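Local coordinates for protein alpha-1,2-mannosyltransferase (Ktr4), putative (Neosartorya fumigata, PDB 7BOP) that is probably a fungal mannosyltransferase of the GT-A class and holds GDP and a manganese ion in this model, at residues E237-F241 with A298-L303; M254-D260 with S378-V383. One frame throughout, in Å; residues are numbered along the deposited sequence.

Contact 1 of 2, residues E237-F241 with A298-L303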
ATOM      1  N   GLU A 237       5.675  16.772 -12.424  1.00 31.97           N
ATOM      2  CA  GLU A 237       7.045  16.363 -12.078  1.00 32.93           C
ATOM      3  C   GLU A 237       7.387  14.983 -12.625  1.00 32.25           C
ATOM      4  O   GLU A 237       8.503  14.756 -13.105  1.00 31.60           O
ATOM      5  CB  GLU A 237       7.280  16.415 -10.567  1.00 33.36           C
ATOM      6  CG  GLU A 237       7.359  17.826 -10.000  1.00 35.96           C
ATOM      7  CD  GLU A 237       8.559  18.632 -10.490  1.00 40.51           C
ATOM      8  OE1 GLU A 237       9.496  18.044 -11.099  1.00 40.77           O
ATOM      9  OE2 GLU A 237       8.571  19.864 -10.255  1.00 42.50           O
ATOM     10  N   THR A 238       6.419  14.072 -12.585  1.00 31.71           N
ATOM     11  CA  THR A 238       6.571  12.738 -13.182  1.00 31.62           C
ATOM     12  C   THR A 238       6.878  12.816 -14.688  1.00 32.96           C
ATOM     13  O   THR A 238       7.789  12.140 -15.188  1.00 30.23           O
ATOM     14  CB  THR A 238       5.308  11.884 -12.914  1.00 31.03           C
ATOM     15  OG1 THR A 238       5.112  11.759 -11.491  1.00 30.06           O
ATOM     16  CG2 THR A 238       5.413  10.498 -13.557  1.00 31.97           C
ATOM     17  N   LYS A 239       6.109  13.634 -15.403  1.00 31.78           N
ATOM     18  CA  LYS A 239       6.343  13.831 -16.841  1.00 34.34           C
ATOM     19  C   LYS A 239       7.731  14.409 -17.152  1.00 33.53           C
ATOM     20  O   LYS A 239       8.336  14.033 -18.157  1.00 33.89           O
ATOM     21  CB  LYS A 239       5.257  14.703 -17.461  1.00 35.49           C
ATOM     22  CG  LYS A 239       3.928  13.983 -17.636  1.00 38.42           C
ATOM     23  CD  LYS A 239       2.791  14.965 -17.916  1.00 40.45           C
ATOM     24  CE  LYS A 239       2.904  15.600 -19.269  1.00 42.34           C
ATOM     25  NZ  LYS A 239       1.793  16.541 -19.522  1.00 41.95           N
ATOM     26  N   LYS A 240       8.217  15.308 -16.297  1.00 32.25           N
ATOM     27  CA  LYS A 240       9.581  15.834 -16.404  1.00 35.03           C
ATOM     28  C   LYS A 240      10.621  14.717 -16.258  1.00 34.89           C
ATOM     29  O   LYS A 240      11.550  14.605 -17.064  1.00 32.77           O
ATOM     30  CB  LYS A 240       9.831  16.929 -15.358  1.00 34.53           C
ATOM     31  CG  LYS A 240       9.068  18.225 -15.637  1.00 34.52           C
ATOM     32  CD  LYS A 240       9.019  19.140 -14.433  1.00 34.28           C
ATOM     33  CE  LYS A 240      10.386  19.683 -14.055  1.00 34.24           C
ATOM     34  NZ  LYS A 240      10.322  20.583 -12.867  1.00 35.43           N
ATOM     35  N   PHE A 241      10.440  13.879 -15.241  1.00 33.64           N
ATOM     36  CA  PHE A 241      11.298  12.722 -15.046  1.00 32.93           C
ATOM     37  C   PHE A 241      11.310  11.789 -16.263  1.00 33.66           C
ATOM     38  O   PHE A 241      12.384  11.337 -16.700  1.00 32.85           O
ATOM     39  CB  PHE A 241      10.866  11.953 -13.800  1.00 33.70           C
ATOM     40  CG  PHE A 241      11.695  10.741 -13.534  1.00 33.41           C
ATOM     41  CD1 PHE A 241      12.980  10.877 -13.035  1.00 34.16           C
ATOM     42  CD2 PHE A 241      11.206   9.469 -13.811  1.00 34.48           C
ATOM     43  CE1 PHE A 241      13.764   9.763 -12.792  1.00 34.88           C
ATOM     44  CE2 PHE A 241      11.990   8.350 -13.584  1.00 36.17           C
ATOM     45  CZ  PHE A 241      13.268   8.497 -13.060  1.00 35.17           C
ATOM     46  N   ALA A 298      15.338   6.084  -8.982  1.00 32.21           N
ATOM     47  CA  ALA A 298      15.624   7.362  -9.657  1.00 32.76           C
ATOM     48  C   ALA A 298      14.389   8.276  -9.634  1.00 32.07           C
ATOM     49  O   ALA A 298      14.511   9.481  -9.415  1.00 31.30           O
ATOM     50  CB  ALA A 298      16.085   7.131 -11.089  1.00 33.24           C
ATOM     51  N   TYR A 299      13.211   7.687  -9.846  1.00 32.05           N
ATOM     52  CA  TYR A 299      11.936   8.408  -9.747  1.00 31.03           C
ATOM     53  C   TYR A 299      11.758   8.992  -8.356  1.00 30.83           C
ATOM     54  O   TYR A 299      11.457  10.186  -8.213  1.00 30.20           O
ATOM     55  CB  TYR A 299      10.768   7.487 -10.118  1.00 30.76           C
ATOM     56  CG  TYR A 299       9.391   8.110  -9.990  1.00 30.96           C
ATOM     57  CD1 TYR A 299       9.060   9.265 -10.698  1.00 32.14           C
ATOM     58  CD2 TYR A 299       8.405   7.529  -9.182  1.00 32.00           C
ATOM     59  CE1 TYR A 299       7.796   9.833 -10.592  1.00 32.09           C
ATOM     60  CE2 TYR A 299       7.135   8.094  -9.077  1.00 30.18           C
ATOM     61  CZ  TYR A 299       6.836   9.239  -9.783  1.00 30.60           C
ATOM     62  OH  TYR A 299       5.578   9.811  -9.686  1.00 31.09           O
ATOM     63  N   PHE A 300      11.980   8.179  -7.320  1.00 31.13           N
ATOM     64  CA  PHE A 300      11.868   8.689  -5.965  1.00 31.90           C
ATOM     65  C   PHE A 300      12.813   9.874  -5.736  1.00 33.34           C
ATOM     66  O   PHE A 300      12.401  10.902  -5.206  1.00 32.44           O
ATOM     67  CB  PHE A 300      12.116   7.633  -4.881  1.00 32.25           C
ATOM     68  CG  PHE A 300      12.330   8.249  -3.538  1.00 31.87           C
ATOM     69  CD1 PHE A 300      11.257   8.794  -2.845  1.00 33.22           C
ATOM     70  CD2 PHE A 300      13.614   8.409  -3.024  1.00 33.38           C
ATOM     71  CE1 PHE A 300      11.445   9.428  -1.626  1.00 33.11           C
ATOM     72  CE2 PHE A 300      13.810   9.045  -1.800  1.00 33.70           C
ATOM     73  CZ  PHE A 300      12.722   9.555  -1.103  1.00 34.01           C
ATOM     74  N   ASN A 301      14.081   9.723  -6.122  1.00 33.54           N
ATOM     75  CA  ASN A 301      15.055  10.792  -5.899  1.00 34.03           C
ATOM     76  C   ASN A 301      14.700  12.071  -6.637  1.00 32.32           C
ATOM     77  O   ASN A 301      14.896  13.154  -6.093  1.00 32.53           O
ATOM     78  CB  ASN A 301      16.476  10.347  -6.242  1.00 35.50           C
ATOM     79  CG  ASN A 301      17.025   9.363  -5.233  1.00 36.97           C
ATOM     80  OD1 ASN A 301      16.850   9.535  -4.029  1.00 38.45           O
ATOM     81  ND2 ASN A 301      17.694   8.333  -5.715  1.00 39.47           N
ATOM     82  N   HIS A 302      14.173  11.944  -7.853  1.00 31.75           N
ATOM     83  CA  HIS A 302      13.644  13.092  -8.583  1.00 32.84           C
ATOM     84  C   HIS A 302      12.549  13.819  -7.779  1.00 32.14           C
ATOM     85  O   HIS A 302      12.592  15.045  -7.598  1.00 31.44           O
ATOM     86  CB  HIS A 302      13.081  12.643  -9.928  1.00 34.61           C
ATOM     87  CG  HIS A 302      12.497  13.756 -10.733  1.00 36.76           C
ATOM     88  ND1 HIS A 302      11.193  14.180 -10.583  1.00 39.50           N
ATOM     89  CD2 HIS A 302      13.046  14.553 -11.673  1.00 37.00           C
ATOM     90  CE1 HIS A 302      10.967  15.190 -11.402  1.00 38.06           C
ATOM     91  NE2 HIS A 302      12.073  15.433 -12.082  1.00 40.22           N
ATOM     92  N   LEU A 303      11.578  13.058  -7.288  1.00 31.11           N
ATOM     93  CA  LEU A 303      10.493  13.629  -6.470  1.00 31.50           C
ATOM     94  C   LEU A 303      11.029  14.255  -5.180  1.00 32.02           C
ATOM     95  O   LEU A 303      10.559  15.312  -4.733  1.00 31.96           O
ATOM     96  CB  LEU A 303       9.458  12.557  -6.135  1.00 31.00           C
ATOM     97  CG  LEU A 303       8.685  11.922  -7.291  1.00 30.85           C
ATOM     98  CD1 LEU A 303       7.691  10.930  -6.693  1.00 30.45           C
ATOM     99  CD2 LEU A 303       7.971  12.943  -8.185  1.00 31.76           C
TER

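Contact 2 of 2, residues M254-D260 with S378-V383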
ATOM      1  N   MET A 254       0.616   1.192 -17.185  1.00 28.46           N
ATOM      2  CA  MET A 254      -0.738   1.553 -16.793  1.00 28.79           C
ATOM      3  C   MET A 254      -1.075   3.008 -17.150  1.00 29.97           C
ATOM      4  O   MET A 254      -1.844   3.661 -16.436  1.00 29.20           O
ATOM      5  CB  MET A 254      -0.907   1.344 -15.282  1.00 28.84           C
ATOM      6  CG  MET A 254      -0.584  -0.060 -14.793  1.00 29.42           C
ATOM      7  SD  MET A 254      -0.723  -0.143 -12.993  1.00 30.66           S
ATOM      8  CE  MET A 254      -0.009  -1.757 -12.681  1.00 30.11           C
ATOM      9  N   MET A 255      -0.551   3.509 -18.268  1.00 30.18           N
ATOM     10  CA  MET A 255      -0.785   4.912 -18.652  1.00 31.73           C
ATOM     11  C   MET A 255      -2.275   5.257 -18.737  1.00 31.27           C
ATOM     12  O   MET A 255      -2.676   6.316 -18.289  1.00 30.91           O
ATOM     13  CB  MET A 255      -0.095   5.238 -19.991  1.00 33.98           C
ATOM     14  CG  MET A 255       0.016   6.728 -20.310  1.00 34.94           C
ATOM     15  SD  MET A 255       1.063   7.640 -19.155  1.00 36.26           S
ATOM     16  CE  MET A 255       2.679   6.955 -19.553  1.00 37.57           C
ATOM     17  N   GLY A 256      -3.082   4.347 -19.290  1.00 31.42           N
ATOM     18  CA  GLY A 256      -4.533   4.532 -19.399  1.00 30.87           C
ATOM     19  C   GLY A 256      -5.214   4.749 -18.061  1.00 30.49           C
ATOM     20  O   GLY A 256      -6.072   5.603 -17.931  1.00 30.43           O
ATOM     21  N   TRP A 257      -4.833   3.964 -17.063  1.00 30.08           N
ATOM     22  CA  TRP A 257      -5.358   4.137 -15.709  1.00 28.83           C
ATOM     23  C   TRP A 257      -4.837   5.408 -15.056  1.00 28.36           C
ATOM     24  O   TRP A 257      -5.613   6.163 -14.447  1.00 28.15           O
ATOM     25  CB  TRP A 257      -5.000   2.918 -14.853  1.00 28.93           C
ATOM     26  CG  TRP A 257      -5.382   3.012 -13.413  1.00 28.71           C
ATOM     27  CD1 TRP A 257      -6.639   3.190 -12.896  1.00 28.44           C
ATOM     28  CD2 TRP A 257      -4.503   2.870 -12.301  1.00 29.06           C
ATOM     29  NE1 TRP A 257      -6.590   3.188 -11.516  1.00 28.52           N
ATOM     30  CE2 TRP A 257      -5.286   3.002 -11.127  1.00 28.92           C
ATOM     31  CE3 TRP A 257      -3.124   2.644 -12.177  1.00 29.00           C
ATOM     32  CZ2 TRP A 257      -4.732   2.919  -9.855  1.00 28.89           C
ATOM     33  CZ3 TRP A 257      -2.576   2.563 -10.902  1.00 28.69           C
ATOM     34  CH2 TRP A 257      -3.379   2.700  -9.761  1.00 28.50           C
ATOM     35  N   LEU A 258      -3.529   5.637 -15.163  1.00 28.63           N
ATOM     36  CA  LEU A 258      -2.898   6.817 -14.557  1.00 28.95           C
ATOM     37  C   LEU A 258      -3.463   8.146 -15.100  1.00 28.93           C
ATOM     38  O   LEU A 258      -3.538   9.120 -14.373  1.00 29.38           O
ATOM     39  CB  LEU A 258      -1.381   6.788 -14.759  1.00 29.28           C
ATOM     40  CG  LEU A 258      -0.620   5.641 -14.072  1.00 29.33           C
ATOM     41  CD1 LEU A 258       0.844   5.699 -14.458  1.00 31.53           C
ATOM     42  CD2 LEU A 258      -0.791   5.692 -12.567  1.00 29.34           C
ATOM     43  N   THR A 259      -3.851   8.177 -16.371  1.00 29.70           N
ATOM     44  CA  THR A 259      -4.313   9.409 -16.999  1.00 30.57           C
ATOM     45  C   THR A 259      -5.817   9.421 -17.266  1.00 32.12           C
ATOM     46  O   THR A 259      -6.310  10.315 -17.951  1.00 31.28           O
ATOM     47  CB  THR A 259      -3.553   9.680 -18.319  1.00 30.36           C
ATOM     48  OG1 THR A 259      -3.750   8.591 -19.228  1.00 29.70           O
ATOM     49  CG2 THR A 259      -2.067   9.863 -18.047  1.00 31.48           C
ATOM     50  N   ASP A 260      -6.554   8.460 -16.718  1.00 32.10           N
ATOM     51  CA  ASP A 260      -7.980   8.360 -16.986  1.00 34.27           C
ATOM     52  C   ASP A 260      -8.702   9.617 -16.505  1.00 34.25           C
ATOM     53  O   ASP A 260      -8.369  10.158 -15.453  1.00 33.75           O
ATOM     54  CB  ASP A 260      -8.585   7.150 -16.277  1.00 35.75           C
ATOM     55  CG  ASP A 260     -10.041   6.915 -16.657  1.00 39.13           C
ATOM     56  OD1 ASP A 260     -10.374   6.994 -17.851  1.00 40.86           O
ATOM     57  OD2 ASP A 260     -10.860   6.654 -15.765  1.00 45.08           O
ATOM     58  N   SER A 378     -12.196   1.892 -13.164  1.00 28.64           N
ATOM     59  CA  SER A 378     -11.164   2.354 -14.082  1.00 31.15           C
ATOM     60  C   SER A 378      -9.979   1.381 -14.143  1.00 30.61           C
ATOM     61  O   SER A 378      -9.499   1.050 -15.228  1.00 28.82           O
ATOM     62  CB  SER A 378     -10.671   3.737 -13.679  1.00 31.31           C
ATOM     63  OG  SER A 378      -9.586   4.125 -14.487  1.00 31.41           O
ATOM     64  N   TYR A 379      -9.502   0.934 -12.983  1.00 29.21           N
ATOM     65  CA  TYR A 379      -8.360   0.012 -12.955  1.00 28.60           C
ATOM     66  C   TYR A 379      -8.657  -1.316 -13.677  1.00 29.14           C
ATOM     67  O   TYR A 379      -7.828  -1.819 -14.442  1.00 28.77           O
ATOM     68  CB  TYR A 379      -7.895  -0.258 -11.522  1.00 28.83           C
ATOM     69  CG  TYR A 379      -6.603  -1.047 -11.498  1.00 28.86           C
ATOM     70  CD1 TYR A 379      -5.404  -0.436 -11.821  1.00 28.62           C
ATOM     71  CD2 TYR A 379      -6.581  -2.403 -11.182  1.00 29.58           C
ATOM     72  CE1 TYR A 379      -4.209  -1.130 -11.814  1.00 29.76           C
ATOM     73  CE2 TYR A 379      -5.380  -3.118 -11.167  1.00 29.53           C
ATOM     74  CZ  TYR A 379      -4.200  -2.478 -11.487  1.00 29.60           C
ATOM     75  OH  TYR A 379      -3.004  -3.157 -11.484  1.00 28.92           O
ATOM     76  N   PHE A 380      -9.852  -1.852 -13.450  1.00 29.59           N
ATOM     77  CA  PHE A 380     -10.261  -3.105 -14.067  1.00 32.34           C
ATOM     78  C   PHE A 380     -10.454  -2.971 -15.580  1.00 32.93           C
ATOM     79  O   PHE A 380     -10.158  -3.905 -16.311  1.00 34.05           O
ATOM     80  CB  PHE A 380     -11.539  -3.650 -13.410  1.00 32.04           C
ATOM     81  CG  PHE A 380     -11.367  -4.087 -11.972  1.00 31.69           C
ATOM     82  CD1 PHE A 380     -10.104  -4.296 -11.394  1.00 31.69           C
ATOM     83  CD2 PHE A 380     -12.491  -4.333 -11.197  1.00 32.40           C
ATOM     84  CE1 PHE A 380      -9.990  -4.714 -10.079  1.00 31.62           C
ATOM     85  CE2 PHE A 380     -12.377  -4.757  -9.888  1.00 32.33           C
ATOM     86  CZ  PHE A 380     -11.123  -4.953  -9.327  1.00 31.79           C
ATOM     87  N   LYS A 381     -10.921  -1.812 -16.037  1.00 32.81           N
ATOM     88  CA  LYS A 381     -11.035  -1.547 -17.476  1.00 34.91           C
ATOM     89  C   LYS A 381      -9.664  -1.399 -18.137  1.00 34.37           C
ATOM     90  O   LYS A 381      -9.390  -2.028 -19.167  1.00 34.95           O
ATOM     91  CB  LYS A 381     -11.874  -0.286 -17.727  1.00 39.26           C
ATOM     92  CG  LYS A 381     -11.941   0.149 -19.185  1.00 44.91           C
ATOM     93  CD  LYS A 381     -12.923   1.295 -19.354  1.00 51.30           C
ATOM     94  CE  LYS A 381     -12.859   1.872 -20.760  1.00 55.08           C
ATOM     95  NZ  LYS A 381     -13.887   2.938 -20.913  1.00 58.73           N
ATOM     96  N   HIS A 382      -8.807  -0.566 -17.550  1.00 32.16           N
ATOM     97  CA  HIS A 382      -7.538  -0.188 -18.191  1.00 33.46           C
ATOM     98  C   HIS A 382      -6.390  -1.157 -17.954  1.00 34.01           C
ATOM     99  O   HIS A 382      -5.442  -1.183 -18.738  1.00 34.41           O
ATOM    100  CB  HIS A 382      -7.128   1.210 -17.745  1.00 33.60           C
ATOM    101  CG  HIS A 382      -8.041   2.267 -18.257  1.00 35.16           C
ATOM    102  ND1 HIS A 382      -8.089   2.605 -19.590  1.00 37.41           N
ATOM    103  CD2 HIS A 382      -8.984   3.014 -17.641  1.00 36.03           C
ATOM    104  CE1 HIS A 382      -9.013   3.531 -19.772  1.00 39.75           C
ATOM    105  NE2 HIS A 382      -9.575   3.794 -18.605  1.00 38.42           N
ATOM    106  N   VAL A 383      -6.465  -1.927 -16.871  1.00 32.08           N
ATOM    107  CA  VAL A 383      -5.367  -2.826 -16.483  1.00 32.97           C
ATOM    108  C   VAL A 383      -5.896  -4.251 -16.323  1.00 33.48           C
ATOM    109  O   VAL A 383      -5.366  -5.152 -16.948  1.00 35.47           O
ATOM    110  CB  VAL A 383      -4.631  -2.343 -15.215  1.00 32.19           C
ATOM    111  CG1 VAL A 383      -3.415  -3.220 -14.917  1.00 33.10           C
ATOM    112  CG2 VAL A 383      -4.190  -0.895 -15.373  1.00 33.41           C
TER
HETATM  113  O   HOH W   1      -3.657   1.340 -18.489  1.00 37.26           O
HETATM  114  O   HOH W   2      -8.155   6.012 -13.171  1.00 41.24           O
HETATM  115  O   HOH W   3     -12.480   4.314 -17.106  1.00 60.04           O

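Contact 1 of 2, residues E237-F241 with A298-L303
Thr238 OG1 is held twice: the hydroxyl of Tyr299 donates to it across the contact (OH to OG1 2.7 Å), and it also bonds Leu234 O one turn back in its own helix. The threonine oxygen comes in at the edge of the tyrosine ring, near its plane. Phe241 fills the middle. With CG anti to the backbone N (chi1 180°), its ring reaches into the other helix, and Tyr299 CA covers one face, 3.8 Å from the centroid of the Phe241 ring. His302 in turn sets its own face against Phe241 CB, while the phenyl and imidazole rings slide past each other obliquely, planes at 59°. On the same side of the imidazole plane as Phe241 CB, and obliquely, Glu237 O comes within 3.0 Å of His302 CE1. The Glu237 side chain bends at chi2, and its carboxylate forms a salt bridge with Lys240 NZ (3.2 Å from OE1). His302 ND1, buried here, has no partner in the model. Thr238 and Tyr299 also lean on Ile322 of helix 316-327. Phe241, Tyr299 and His302 thus make an aromatic cluster between two steeply crossing helices, whose segment axes come within 10.1 Å.

Contact 2 of 2, residues M254-D260 with S378-V383
Ser378 OG faces Asp260 and the end of a short helix together: it lies 3.1 Å from Asp260 OD2 and 2.7 Å from water 2, which donates a hydrogen bond to Trp257 O. The serine hydroxyl, swung away from its own N (chi1 174°), also lies at the edge of the indole, beside CD1. The carboxylate has a second neighbour in His382, whose NE2 gives a weak, bent bond to Asp260 OD1 (3.4 Å); the stronger partner of that oxygen is Ser262 OG. Water 3 donates to Asp260 OD2 and reaches His382 NE2 weakly, and water 1 takes the Trp257 N-H and gives to His382 O, so water 1 links the two backbones and water 3 two side chains.

The imidazole lies flat on the backbone of Gly256, CG 3.8 Å from Gly256 C and the carbonyl oxygen over the ring centre; Gly256 has no side chain, and the ring packs directly on its peptide. Next to it, Tyr379 turns an edge onto Trp257, with CD1 standing over the middle of the indole face in a T-shaped pair (six-membered ring centroid to Tyr379 centroid 4.8 Å, planes at 76°). Tyr379 CB rests on the five-membered ring. Met254, extended beyond CG, brings its sulfur to the rim of the tyrosine, SD 3.8 Å from Tyr379 CE1, and its CE to the hydroxyl. Val383 CG2 fits between Met254 CG (3.7 Å) and Trp257 CB.

Phe279 and Phe220 continue the aromatic packing round Tyr379, and Trp257 also touches Cys277 and Cys375, a disulfide pair. The result is a buried core of a T-shaped Trp-Tyr pair flanked by a Met-aromatic contact, joining the C-terminal helix 376-382 to the short helix 255-258.

In the fold
Well along the chain, after the strands and helices of the first 224 residues, comes helix 234-244, which carries 237-241, and soon after it the short helix 255-258. The chain then runs on to helix 294-306, where 298-303 closes the first loop, 56 residues long, as contact 1. Contact 2 closes the longer loop, 117 residues, only when helix 376-382 near the C terminus returns to 254-260. The segments alternate, so the two loops cross rather than nest. The contacts do not touch, their centres about 20 Å apart, but helix 316-327 packs against both: Ile322 meets Thr238, Tyr299 and Leu258. The disulfide Cys277-Cys375 also ties the C-terminal region into the loop spanned by contact 1.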